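Long-range contacts in probable hydrogenase maturation factor HypB (Methanocaldococcus jannaschii, PDB 2HF9), which probably helps insert nickel into the metal centre of [NiFe] hydrogenases during their maturation, acting as a homodimeric GTPase of low intrinsic activity that also binds zinc: residues V39-M44 against I119-I124; G50-I55 against E82-H87; G152-E157 against I184-N189; K173-D178 against L202-T207. All blocks are in the same frame, centred on the assembly; numbering follows the deposited sequence.

Contact 1: V39-M44 against I119-I124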
# COMPACT_ATOMS: atom_id res chain seq x y z
N VAL A 39 -25.87 -8.72 4.08
CA VAL A 39 -24.67 -8.84 4.90
C VAL A 39 -23.50 -8.24 4.12
O VAL A 39 -23.22 -8.67 3.00
CB VAL A 39 -24.39 -10.31 5.34
CG1 VAL A 39 -23.24 -10.35 6.33
CG2 VAL A 39 -25.64 -10.93 5.97
N ALA A 40 -22.86 -7.24 4.71
CA ALA A 40 -21.81 -6.47 4.04
C ALA A 40 -20.41 -6.72 4.59
O ALA A 40 -20.22 -6.86 5.80
CB ALA A 40 -22.14 -4.99 4.09
N PHE A 41 -19.44 -6.76 3.68
CA PHE A 41 -18.05 -7.05 4.00
C PHE A 41 -17.12 -5.97 3.45
O PHE A 41 -17.18 -5.62 2.27
CB PHE A 41 -17.65 -8.42 3.45
CG PHE A 41 -18.37 -9.58 4.09
CD1 PHE A 41 -19.61 -10.01 3.60
CD2 PHE A 41 -17.82 -10.25 5.18
CE1 PHE A 41 -20.28 -11.08 4.18
CE2 PHE A 41 -18.49 -11.33 5.77
CZ PHE A 41 -19.72 -11.74 5.27
N ASP A 42 -16.26 -5.45 4.32
CA ASP A 42 -15.26 -4.44 3.97
C ASP A 42 -13.92 -5.14 3.70
O ASP A 42 -13.30 -5.69 4.61
CB ASP A 42 -15.15 -3.41 5.11
CG ASP A 42 -14.11 -2.32 4.84
OD1 ASP A 42 -13.48 -2.28 3.77
OD2 ASP A 42 -13.94 -1.47 5.73
N PHE A 43 -13.50 -5.14 2.43
CA PHE A 43 -12.23 -5.74 2.01
C PHE A 43 -11.15 -4.67 1.96
O PHE A 43 -11.13 -3.83 1.06
CB PHE A 43 -12.36 -6.40 0.64
CG PHE A 43 -13.21 -7.65 0.64
CD1 PHE A 43 -14.60 -7.56 0.57
CD2 PHE A 43 -12.61 -8.90 0.67
CE1 PHE A 43 -15.38 -8.71 0.56
CE2 PHE A 43 -13.39 -10.06 0.66
CZ PHE A 43 -14.78 -9.96 0.60
N MET A 44 -10.26 -4.71 2.95
CA MET A 44 -9.11 -3.82 3.04
C MET A 44 -7.83 -4.58 2.72
O MET A 44 -7.82 -5.81 2.72
CB MET A 44 -9.00 -3.23 4.46
CG MET A 44 -10.12 -2.27 4.85
SD MET A 44 -10.05 -1.86 6.61
CE MET A 44 -10.72 -3.36 7.32
N ILE A 119 -30.56 -8.11 -3.24
CA ILE A 119 -29.17 -8.36 -2.86
C ILE A 119 -29.13 -9.08 -1.51
O ILE A 119 -29.88 -8.74 -0.60
CB ILE A 119 -28.33 -7.04 -2.80
CG1 ILE A 119 -28.28 -6.33 -4.17
CG2 ILE A 119 -26.91 -7.27 -2.27
CD1 ILE A 119 -27.69 -7.16 -5.32
N ASP A 120 -28.27 -10.09 -1.39
CA ASP A 120 -28.06 -10.80 -0.13
C ASP A 120 -26.70 -10.47 0.49
O ASP A 120 -26.58 -10.33 1.72
CB ASP A 120 -28.20 -12.31 -0.33
CG ASP A 120 -29.52 -12.70 -0.98
OD1 ASP A 120 -30.58 -12.29 -0.46
OD2 ASP A 120 -29.50 -13.42 -2.00
N LEU A 121 -25.68 -10.36 -0.36
CA LEU A 121 -24.31 -10.07 0.07
C LEU A 121 -23.76 -8.83 -0.60
O LEU A 121 -23.95 -8.63 -1.80
CB LEU A 121 -23.38 -11.25 -0.24
CG LEU A 121 -23.67 -12.64 0.34
CD1 LEU A 121 -22.61 -13.63 -0.12
CD2 LEU A 121 -23.75 -12.60 1.86
N LEU A 122 -23.07 -8.00 0.18
CA LEU A 122 -22.38 -6.83 -0.36
C LEU A 122 -20.88 -6.91 -0.07
O LEU A 122 -20.47 -6.99 1.08
CB LEU A 122 -22.97 -5.54 0.24
CG LEU A 122 -22.30 -4.21 -0.15
CD1 LEU A 122 -22.37 -3.95 -1.65
CD2 LEU A 122 -22.92 -3.06 0.63
N PHE A 123 -20.09 -6.90 -1.14
CA PHE A 123 -18.63 -6.88 -1.02
C PHE A 123 -18.13 -5.49 -1.38
O PHE A 123 -18.33 -5.03 -2.51
CB PHE A 123 -17.97 -7.92 -1.93
CG PHE A 123 -18.37 -9.36 -1.66
CD1 PHE A 123 -18.43 -10.28 -2.71
CD2 PHE A 123 -18.67 -9.79 -0.37
CE1 PHE A 123 -18.79 -11.61 -2.48
CE2 PHE A 123 -19.04 -11.12 -0.13
CZ PHE A 123 -19.10 -12.03 -1.19
N ILE A 124 -17.48 -4.83 -0.43
CA ILE A 124 -16.91 -3.52 -0.67
C ILE A 124 -15.39 -3.61 -0.75
O ILE A 124 -14.75 -4.01 0.23
CB ILE A 124 -17.30 -2.50 0.43
CG1 ILE A 124 -18.81 -2.49 0.67
CG2 ILE A 124 -16.77 -1.10 0.08
CD1 ILE A 124 -19.25 -1.52 1.76

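Contact 2: G50-I55 against E82-H87. With MG (magnesium ion), chain C; GSP (5'-guanosine-diphosphate-monothiophosphate), chain E.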
# COMPACT_ATOMS: atom_id res chain seq x y z
N GLY A 50 -4.54 -8.76 -3.32
CA GLY A 50 -5.42 -9.77 -3.92
C GLY A 50 -6.90 -9.60 -3.63
O GLY A 50 -7.67 -10.54 -3.78
N LYS A 51 -7.30 -8.38 -3.23
CA LYS A 51 -8.70 -8.09 -2.86
C LYS A 51 -9.67 -8.41 -4.00
O LYS A 51 -10.69 -9.08 -3.79
CB LYS A 51 -8.87 -6.62 -2.44
CG LYS A 51 -8.02 -6.17 -1.26
CD LYS A 51 -8.33 -4.72 -0.84
CE LYS A 51 -7.79 -3.68 -1.84
NZ LYS A 51 -6.33 -3.83 -2.09
N THR A 52 -9.36 -7.91 -5.20
CA THR A 52 -10.26 -8.10 -6.34
C THR A 52 -10.35 -9.56 -6.74
O THR A 52 -11.45 -10.09 -6.94
CB THR A 52 -9.88 -7.23 -7.53
OG1 THR A 52 -9.89 -5.85 -7.13
CG2 THR A 52 -10.87 -7.41 -8.68
N LEU A 53 -9.20 -10.23 -6.85
CA LEU A 53 -9.18 -11.65 -7.18
C LEU A 53 -9.97 -12.48 -6.16
O LEU A 53 -10.69 -13.41 -6.53
CB LEU A 53 -7.76 -12.17 -7.33
CG LEU A 53 -7.58 -13.56 -7.97
CD1 LEU A 53 -8.34 -13.70 -9.30
CD2 LEU A 53 -6.10 -13.87 -8.16
N LEU A 54 -9.84 -12.14 -4.88
CA LEU A 54 -10.61 -12.80 -3.82
C LEU A 54 -12.11 -12.57 -4.01
O LEU A 54 -12.90 -13.52 -3.93
CB LEU A 54 -10.17 -12.32 -2.43
CG LEU A 54 -10.92 -12.89 -1.22
CD1 LEU A 54 -10.84 -14.42 -1.16
CD2 LEU A 54 -10.41 -12.27 0.08
N ILE A 55 -12.49 -11.32 -4.26
CA ILE A 55 -13.89 -10.96 -4.47
C ILE A 55 -14.46 -11.70 -5.69
O ILE A 55 -15.57 -12.25 -5.64
CB ILE A 55 -14.08 -9.42 -4.57
CG1 ILE A 55 -14.01 -8.79 -3.17
CG2 ILE A 55 -15.41 -9.06 -5.24
CD1 ILE A 55 -13.85 -7.28 -3.16
N GLU A 82 -15.03 -3.26 -13.54
CA GLU A 82 -15.17 -4.06 -14.76
C GLU A 82 -14.88 -5.55 -14.52
O GLU A 82 -15.57 -6.42 -15.06
CB GLU A 82 -14.28 -3.51 -15.88
CG GLU A 82 -14.82 -2.21 -16.51
CD GLU A 82 -13.83 -1.53 -17.44
OE1 GLU A 82 -12.86 -2.19 -17.89
OE2 GLU A 82 -14.03 -0.33 -17.75
N ARG A 83 -13.87 -5.83 -13.69
CA ARG A 83 -13.54 -7.20 -13.29
C ARG A 83 -14.69 -7.87 -12.54
O ARG A 83 -15.05 -9.01 -12.85
CB ARG A 83 -12.25 -7.25 -12.46
CG ARG A 83 -10.98 -7.28 -13.32
CD ARG A 83 -9.71 -7.07 -12.50
NE ARG A 83 -9.37 -8.23 -11.67
CZ ARG A 83 -8.31 -8.29 -10.86
NH1 ARG A 83 -7.47 -7.27 -10.77
NH2 ARG A 83 -8.09 -9.38 -10.14
N MET A 84 -15.28 -7.17 -11.57
CA MET A 84 -16.40 -7.72 -10.80
C MET A 84 -17.67 -7.88 -11.63
O MET A 84 -18.44 -8.81 -11.39
CB MET A 84 -16.69 -6.84 -9.58
CG MET A 84 -15.55 -6.79 -8.59
SD MET A 84 -15.81 -5.52 -7.36
CE MET A 84 -14.16 -5.44 -6.66
N GLU A 85 -17.86 -6.98 -12.58
CA GLU A 85 -19.02 -7.00 -13.48
C GLU A 85 -19.09 -8.26 -14.34
O GLU A 85 -20.17 -8.83 -14.51
CB GLU A 85 -19.04 -5.75 -14.36
CG GLU A 85 -19.64 -4.53 -13.69
CD GLU A 85 -19.57 -3.27 -14.55
OE1 GLU A 85 -19.21 -3.35 -15.74
OE2 GLU A 85 -19.87 -2.18 -14.01
N LYS A 86 -17.96 -8.70 -14.88
CA LYS A 86 -17.94 -9.89 -15.75
C LYS A 86 -18.23 -11.19 -14.99
O LYS A 86 -18.52 -12.22 -15.60
CB LYS A 86 -16.65 -9.98 -16.58
CG LYS A 86 -15.38 -10.15 -15.78
CD LYS A 86 -14.26 -10.75 -16.63
CE LYS A 86 -12.89 -10.44 -16.04
NZ LYS A 86 -12.74 -10.84 -14.61
N HIS A 87 -18.16 -11.13 -13.66
CA HIS A 87 -18.47 -12.28 -12.81
C HIS A 87 -19.94 -12.35 -12.38
O HIS A 87 -20.34 -13.26 -11.66
CB HIS A 87 -17.53 -12.33 -11.60
CG HIS A 87 -16.12 -12.68 -11.95
ND1 HIS A 87 -15.65 -13.97 -11.92
CD2 HIS A 87 -15.09 -11.90 -12.35
CE1 HIS A 87 -14.38 -13.98 -12.29
NE2 HIS A 87 -14.01 -12.74 -12.55
MG MG C . -8.39 -4.50 -6.68
PG GSP E . -5.57 -3.17 -5.96
O3B GSP E . -5.03 -4.68 -5.93
S1G GSP E . -5.02 -2.33 -4.56
O2G GSP E . -4.99 -2.53 -7.23
O3G GSP E . -7.11 -3.18 -6.04
PB GSP E . -5.86 -5.94 -5.35
O1B GSP E . -5.57 -6.07 -3.90
O2B GSP E . -7.30 -5.89 -5.64
PA GSP E . -5.49 -8.01 -7.37
O1A GSP E . -6.67 -8.87 -7.15
O2A GSP E . -5.67 -7.11 -8.54
O3A GSP E . -5.09 -7.18 -6.04
O5' GSP E . -4.19 -8.94 -7.50
C5' GSP E . -2.90 -8.39 -7.68
C4' GSP E . -2.02 -9.37 -8.44
O4' GSP E . -1.69 -10.49 -7.63
C3' GSP E . -2.68 -9.92 -9.69
O3' GSP E . -1.66 -9.99 -10.67
C2' GSP E . -3.12 -11.31 -9.30
O2' GSP E . -3.11 -12.21 -10.38
C1' GSP E . -2.07 -11.70 -8.27
N9 GSP E . -2.49 -12.61 -7.20
C8 GSP E . -3.51 -12.46 -6.30
N7 GSP E . -3.50 -13.52 -5.46
C5 GSP E . -2.47 -14.34 -5.81
C6 GSP E . -2.01 -15.54 -5.29
O6 GSP E . -2.56 -16.06 -4.33
N1 GSP E . -0.91 -16.15 -5.88
C2 GSP E . -0.28 -15.56 -6.97
N2 GSP E . 0.77 -16.15 -7.53
N3 GSP E . -0.75 -14.36 -7.48
C4 GSP E . -1.83 -13.76 -6.90
O HOH W 1 -7.32 -4.95 -8.36

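Contact 3: G152-E157 against I184-N189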
# COMPACT_ATOMS: atom_id res chain seq x y z
N GLY A 152 6.37 -8.88 2.22
CA GLY A 152 7.32 -9.17 3.29
C GLY A 152 6.62 -9.70 4.53
O GLY A 152 5.44 -9.40 4.77
N ASP A 153 7.33 -10.50 5.31
CA ASP A 153 6.74 -11.15 6.48
C ASP A 153 6.72 -10.29 7.76
O ASP A 153 6.35 -10.78 8.83
CB ASP A 153 7.36 -12.53 6.74
CG ASP A 153 8.85 -12.47 7.03
OD1 ASP A 153 9.37 -11.38 7.33
OD2 ASP A 153 9.49 -13.54 6.96
N ASP A 154 7.11 -9.02 7.64
CA ASP A 154 7.00 -8.07 8.76
C ASP A 154 5.76 -7.19 8.64
O ASP A 154 5.47 -6.40 9.54
CB ASP A 154 8.25 -7.18 8.85
CG ASP A 154 9.42 -7.87 9.53
OD1 ASP A 154 9.19 -8.67 10.46
OD2 ASP A 154 10.57 -7.60 9.14
N THR A 155 5.03 -7.35 7.54
CA THR A 155 3.88 -6.51 7.19
C THR A 155 2.78 -6.47 8.26
O THR A 155 2.19 -5.41 8.51
CB THR A 155 3.31 -6.94 5.82
OG1 THR A 155 4.33 -6.78 4.83
CG2 THR A 155 2.10 -6.11 5.43
N ILE A 156 2.50 -7.61 8.89
CA ILE A 156 1.49 -7.65 9.94
C ILE A 156 1.96 -6.92 11.21
O ILE A 156 1.23 -6.09 11.75
CB ILE A 156 1.01 -9.10 10.23
CG1 ILE A 156 0.34 -9.68 8.98
CG2 ILE A 156 0.04 -9.12 11.42
CD1 ILE A 156 0.23 -11.18 8.96
N GLU A 157 3.18 -7.20 11.66
CA GLU A 157 3.66 -6.54 12.88
C GLU A 157 4.02 -5.05 12.69
O GLU A 157 4.06 -4.30 13.66
CB GLU A 157 4.76 -7.33 13.60
CG GLU A 157 6.01 -7.68 12.81
CD GLU A 157 7.04 -8.41 13.67
OE1 GLU A 157 6.96 -8.32 14.92
OE2 GLU A 157 7.94 -9.06 13.11
N ILE A 184 5.64 -17.77 6.40
CA ILE A 184 4.17 -17.71 6.54
C ILE A 184 3.69 -18.11 7.93
O ILE A 184 2.69 -17.59 8.42
CB ILE A 184 3.41 -18.51 5.44
CG1 ILE A 184 3.69 -20.02 5.53
CG2 ILE A 184 3.73 -17.96 4.05
CD1 ILE A 184 2.80 -20.87 4.62
N LYS A 185 4.42 -19.03 8.57
CA LYS A 185 4.14 -19.44 9.94
C LYS A 185 4.33 -18.28 10.91
O LYS A 185 3.54 -18.10 11.83
CB LYS A 185 5.00 -20.64 10.35
CG LYS A 185 4.68 -21.92 9.58
CD LYS A 185 5.22 -23.15 10.30
CE LYS A 185 4.74 -24.45 9.66
NZ LYS A 185 3.25 -24.58 9.66
N LYS A 186 5.39 -17.49 10.70
CA LYS A 186 5.61 -16.25 11.45
C LYS A 186 4.45 -15.27 11.26
O LYS A 186 3.93 -14.73 12.22
CB LYS A 186 6.93 -15.59 11.05
CG LYS A 186 7.19 -14.25 11.74
CD LYS A 186 8.28 -13.45 11.03
CE LYS A 186 8.47 -12.08 11.67
NZ LYS A 186 7.34 -11.14 11.40
N MET A 187 4.06 -15.05 10.00
CA MET A 187 2.99 -14.11 9.69
C MET A 187 1.67 -14.53 10.34
O MET A 187 0.96 -13.70 10.90
CB MET A 187 2.81 -13.96 8.18
CG MET A 187 4.02 -13.38 7.47
SD MET A 187 3.81 -13.27 5.68
CE MET A 187 2.72 -11.85 5.53
N GLU A 188 1.37 -15.83 10.28
CA GLU A 188 0.16 -16.38 10.87
C GLU A 188 0.13 -16.16 12.39
O GLU A 188 -0.90 -15.80 12.95
CB GLU A 188 0.03 -17.86 10.52
CG GLU A 188 -1.24 -18.52 11.05
CD GLU A 188 -1.28 -20.01 10.78
OE1 GLU A 188 -0.19 -20.63 10.66
OE2 GLU A 188 -2.39 -20.57 10.70
N ASN A 189 1.28 -16.38 13.03
CA ASN A 189 1.43 -16.12 14.47
C ASN A 189 1.35 -14.64 14.82
O ASN A 189 0.74 -14.27 15.82
CB ASN A 189 2.71 -16.74 15.01
CG ASN A 189 2.56 -18.21 15.29
OD1 ASN A 189 1.57 -18.64 15.88
ND2 ASN A 189 3.54 -19.00 14.87

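Contact 4: K173-D178 against L202-T207. With GSP (5'-guanosine-diphosphate-monothiophosphate), chain E.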
# COMPACT_ATOMS: atom_id res chain seq x y z
N LYS A 173 -1.21 -15.18 -1.33
CA LYS A 173 -0.02 -15.47 -2.15
C LYS A 173 0.97 -16.40 -1.43
O LYS A 173 2.18 -16.24 -1.56
CB LYS A 173 0.69 -14.19 -2.61
CG LYS A 173 -0.19 -13.23 -3.41
CD LYS A 173 0.61 -12.03 -3.92
CE LYS A 173 -0.31 -10.90 -4.33
NZ LYS A 173 0.39 -9.58 -4.25
N ILE A 174 0.45 -17.38 -0.70
CA ILE A 174 1.33 -18.31 0.02
C ILE A 174 2.19 -19.14 -0.94
O ILE A 174 3.24 -19.65 -0.55
CB ILE A 174 0.57 -19.23 1.04
CG1 ILE A 174 -0.45 -20.14 0.34
CG2 ILE A 174 -0.04 -18.37 2.16
CD1 ILE A 174 -1.05 -21.22 1.24
N ASP A 175 1.75 -19.23 -2.19
CA ASP A 175 2.51 -19.91 -3.24
C ASP A 175 3.82 -19.18 -3.60
O ASP A 175 4.70 -19.77 -4.23
CB ASP A 175 1.64 -20.14 -4.48
CG ASP A 175 1.10 -18.85 -5.08
OD1 ASP A 175 0.20 -18.22 -4.47
OD2 ASP A 175 1.56 -18.47 -6.18
N LEU A 176 3.95 -17.93 -3.17
CA LEU A 176 5.13 -17.11 -3.50
C LEU A 176 6.06 -16.84 -2.32
O LEU A 176 7.04 -16.10 -2.45
CB LEU A 176 4.68 -15.78 -4.13
CG LEU A 176 3.73 -15.84 -5.32
CD1 LEU A 176 3.27 -14.44 -5.71
CD2 LEU A 176 4.36 -16.55 -6.50
N ALA A 177 5.76 -17.44 -1.17
CA ALA A 177 6.46 -17.12 0.08
C ALA A 177 7.95 -17.43 0.05
O ALA A 177 8.77 -16.63 0.50
CB ALA A 177 5.79 -17.84 1.25
N ASP A 178 8.31 -18.59 -0.49
CA ASP A 178 9.71 -18.99 -0.61
C ASP A 178 10.50 -18.08 -1.55
O ASP A 178 11.68 -17.83 -1.33
CB ASP A 178 9.82 -20.45 -1.05
CG ASP A 178 9.30 -21.43 -0.00
OD1 ASP A 178 9.01 -21.01 1.14
OD2 ASP A 178 9.19 -22.63 -0.32
N LEU A 202 -4.50 -18.72 5.79
CA LEU A 202 -3.41 -18.77 4.82
C LEU A 202 -4.01 -19.14 3.47
O LEU A 202 -4.70 -20.16 3.34
CB LEU A 202 -2.33 -19.77 5.25
CG LEU A 202 -1.55 -19.40 6.52
CD1 LEU A 202 -0.73 -20.60 7.02
CD2 LEU A 202 -0.64 -18.19 6.30
N LEU A 203 -3.75 -18.31 2.47
CA LEU A 203 -4.44 -18.43 1.19
C LEU A 203 -3.51 -18.33 -0.01
O LEU A 203 -2.55 -17.55 -0.01
CB LEU A 203 -5.54 -17.35 1.08
CG LEU A 203 -6.41 -17.30 -0.19
CD1 LEU A 203 -7.28 -18.54 -0.32
CD2 LEU A 203 -7.25 -16.04 -0.24
N SER A 204 -3.82 -19.11 -1.03
CA SER A 204 -3.31 -18.85 -2.37
C SER A 204 -4.50 -18.83 -3.32
O SER A 204 -5.21 -19.83 -3.45
CB SER A 204 -2.32 -19.92 -2.82
OG SER A 204 -1.99 -19.73 -4.19
N LEU A 205 -4.71 -17.70 -3.98
CA LEU A 205 -5.75 -17.59 -4.99
C LEU A 205 -5.31 -18.18 -6.34
O LEU A 205 -6.09 -18.21 -7.29
CB LEU A 205 -6.21 -16.14 -5.15
CG LEU A 205 -7.04 -15.63 -3.96
CD1 LEU A 205 -7.15 -14.12 -3.97
CD2 LEU A 205 -8.44 -16.29 -3.92
N LYS A 206 -4.06 -18.63 -6.40
CA LYS A 206 -3.54 -19.34 -7.57
C LYS A 206 -3.84 -20.84 -7.46
O LYS A 206 -4.45 -21.42 -8.35
CB LYS A 206 -2.04 -19.08 -7.74
CG LYS A 206 -1.41 -19.70 -8.98
CD LYS A 206 0.02 -19.18 -9.15
CE LYS A 206 0.60 -19.49 -10.52
NZ LYS A 206 1.90 -18.77 -10.71
N THR A 207 -3.44 -21.46 -6.35
CA THR A 207 -3.69 -22.89 -6.11
C THR A 207 -5.07 -23.13 -5.50
O THR A 207 -5.59 -24.25 -5.55
CB THR A 207 -2.65 -23.51 -5.16
OG1 THR A 207 -2.87 -23.01 -3.83
CG2 THR A 207 -1.22 -23.20 -5.61
PG GSP E . -5.57 -3.17 -5.96
O3B GSP E . -5.03 -4.68 -5.93
S1G GSP E . -5.02 -2.33 -4.56
O2G GSP E . -4.99 -2.53 -7.23
O3G GSP E . -7.11 -3.18 -6.04
PB GSP E . -5.86 -5.94 -5.35
O1B GSP E . -5.57 -6.07 -3.90
O2B GSP E . -7.30 -5.89 -5.64
PA GSP E . -5.49 -8.01 -7.37
O1A GSP E . -6.67 -8.87 -7.15
O2A GSP E . -5.67 -7.11 -8.54
O3A GSP E . -5.09 -7.18 -6.04
O5' GSP E . -4.19 -8.94 -7.50
C5' GSP E . -2.90 -8.39 -7.68
C4' GSP E . -2.02 -9.37 -8.44
O4' GSP E . -1.69 -10.49 -7.63
C3' GSP E . -2.68 -9.92 -9.69
O3' GSP E . -1.66 -9.99 -10.67
C2' GSP E . -3.12 -11.31 -9.30
O2' GSP E . -3.11 -12.21 -10.38
C1' GSP E . -2.07 -11.70 -8.27
N9 GSP E . -2.49 -12.61 -7.20
C8 GSP E . -3.51 -12.46 -6.30
N7 GSP E . -3.50 -13.52 -5.46
C5 GSP E . -2.47 -14.34 -5.81
C6 GSP E . -2.01 -15.54 -5.29
O6 GSP E . -2.56 -16.06 -4.33
N1 GSP E . -0.91 -16.15 -5.88
C2 GSP E . -0.28 -15.56 -6.97
N2 GSP E . 0.77 -16.15 -7.53
N3 GSP E . -0.75 -14.36 -7.48
C4 GSP E . -1.83 -13.76 -6.90
O HOH W 2 3.07 -19.85 -7.98

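Contact 1: V39-M44 against I119-I124
Phe-43 and Phe-123 illustrate how neighbouring parallel strands lock their side chains as well as their backbones. Phe-43 turns its edge toward the face of Phe-123 in an offset edge-to-face pair, the planes at 84° and the centroids 5.5 Å apart. Its CE1 does the touching, 3.6 Å from CD2 of Phe-123. Both side chains hold CG anti to the carbonyl carbon, beside the backbone N (chi1 -70° for Phe-43), but the two rings are turned differently about CB-CG. Phe-41 instead lies side by side with Phe-123, pointing the same way, and its CD1 reaches the edge of that ring, 3.9 Å from CE2. An alanine at Phe-43 would probably leave a gap beside Phe-123, whose ring would then be less restrained from turning. On the face carrying Ala-40 and Leu-122, the two CB atoms meet at 4.0 Å. Five backbone hydrogen bonds join the strands in parallel register, from Val-39 N to Asp-120 O (2.9 Å) through to Phe-43 N to Ile-124 O (2.8 Å). The carboxylate of Asp-42 takes a hydrogen bond from Asn-126. Strand 39-45 runs centrally in the parallel sheet, between 121-125 and 142-148, while strand 68-74 borders the far side of 121-125; helix 211-224 packs on Phe-41 and Leu-121.

Contact 2: G50-I55 against E82-H87
Thr-52, in the P-loop (Walker A motif) that grips the nucleotide phosphates, meets Arg-83 of helix 78-85 by setting its methyl over one face of the guanidinium. CG2 lies 3.4 Å above that plane, over its centre. The threonine rotamer divides the work: OG1, anti to the carbonyl carbon (chi1 -58°), binds the magnesium ion at 2.1 Å, while CG2 is left for the arginine. The edge of the guanidinium is toward O2A of GSP, to which Arg-83 NH1 gives a hydrogen bond of 2.9 Å; a weak one runs from NH2 to O1A. NH2 also has a salt bridge with Glu-56, a second-shell residue that probably helps fix the rotation of the group. This is the usual strand-loop-helix design of P-loop NTPases, in which amides at the start of a helix point at phosphate. Leu-53 N binds O1A at 2.9 Å, and Thr-52 N binds O2B. Three donors converge on O1B: the amides of Gly-50 and Lys-51, and Lys-51 NZ at 3.0 Å. Gly-50, at the N-cap, has backbone angles that would jam a side chain against the preceding carbonyl, and a CB there would also crowd C8 of GSP. GSP O2B and O3G, a water, Asp-80 and Glu-125 complete the magnesium shell, and the same water donates to O2A at 2.7 Å. Deeper in, Met-84, extended beyond CG, brings its CE to 4.0 Å from CD1 of Ile-55, and both side chains lie against strands 68-74 and 121-125.

Contact 3: G152-E157 against I184-N189
Lys-186 reaches from helix 184-194 into the loop 152-157, where three oxygens of that loop take its ammonium group. NZ gives a hydrogen bond of 2.8 Å to the backbone carbonyl Asp-153 O, and makes salt bridges to Asp-154 OD1 at 3.2 Å and to Glu-157 OE2 at 2.8 Å. The two carboxylates are met differently: OD1 on its anti side, 24° out of the carboxylate plane, and OE2 from above the plane, 47° out of it. A further salt bridge to Asp-190, one helical turn on, adds to the negative surroundings. Asp-154 OD1 and Glu-157 OE2 approach to 3.0 Å as two acceptors, a closeness that the lysine charge probably makes tolerable. The lysine thus ties the loop after strand 142-148 to helix 184-194 through a salt-bridge network. Within the loop, a type I turn runs from Gly-152 to Thr-155, and Gly-152 O accepts from Thr-155 OG1 at 2.8 Å. Asp-153 OD2 takes the backbone N-H of Asp-183, just ahead of the helix, while Asp-183 OD1 takes that of Lys-186. Beside this polar group, Met-187 sets CG 3.5 Å from Asp-153 CB. Ile-156 crosses Met-187 at about a right angle, with CD1 3.9 Å from its CB, and both rest on Ile-171 of strand 168-172. Across the dimer interface, Thr-155 packs on Ile-47 and Glu-157 on Phe-79, both of the second subunit.

Contact 4: K173-D178 against L202-T207
Asp-175 and Ser-204 meet beside the guanine base, at its N1 and N2 rim, the serine hydroxyl standing above the carboxylate rather than in line with it. Ser-204 OG donates to Asp-175 OD1 at 2.7 Å, 55° out of the carboxylate plane, which leaves the aspartate able to face the base. Asp-175 OD1 accepts from N1 of GSP at 2.7 Å and OD2 from N2 at 2.8 Å, both nearly straight. Ser-204 has OG anti to its backbone N (chi1 172°), and the same oxygen accepts from the amides of Lys-206 and Thr-207, an ST turn and an ST motif. An alanine here would probably leave those two amides without their acceptor and the aspartate less firmly oriented toward the base. Asn-172, Lys-173 and Asp-175 fit the NKxD guanine-recognition motif of GTPases, and Leu-205 N donates to O6 of GSP at 2.7 Å, so loop 202-207 reads the base at its carbonyl. Lys-173 lays its extended chain over the base, CG 3.5 Å from both C5 and C6, and sends NZ on to Gly-48, Ser-148, Thr-150 and, across the dimer, Thr-150 O of the second subunit. Lys-206 runs extended past the aspartate, with CD 3.4 Å from OD2; a water joins its NZ to OD2, and NZ also bonds Ala-179 O of the second subunit. Ile-174 N donates to Leu-203 O at 3.1 Å, while its branches CG1 and CG2 both lie on one side of the Leu-203 peptide plane, each 3.4 Å from the carbonyl O.

In the fold
Moving outward from the sheet, the chemistry changes with depth. Contact 1 is the buried centre, made of strand pairing and aromatic packing; contact 2, also buried, is nested within the loop it closes, helix 51-62 following strand 39-45, and Phe-43 lies against Leu-54 and Ile-55 of that helix. Contacts 2 and 4 hold the two ends of one GSP, phosphates with magnesium against guanine, and join where Leu-205 packs on Leu-53 and Leu-54. Contacts 3 and 4 are only partly buried, alternate along the chain and touch through Ile-184 on Ala-177 and Ile-174. Both reach the second subunit, but contact 3 rests on a lysine salt-bridge network, and contact 4 on polar recognition of a base.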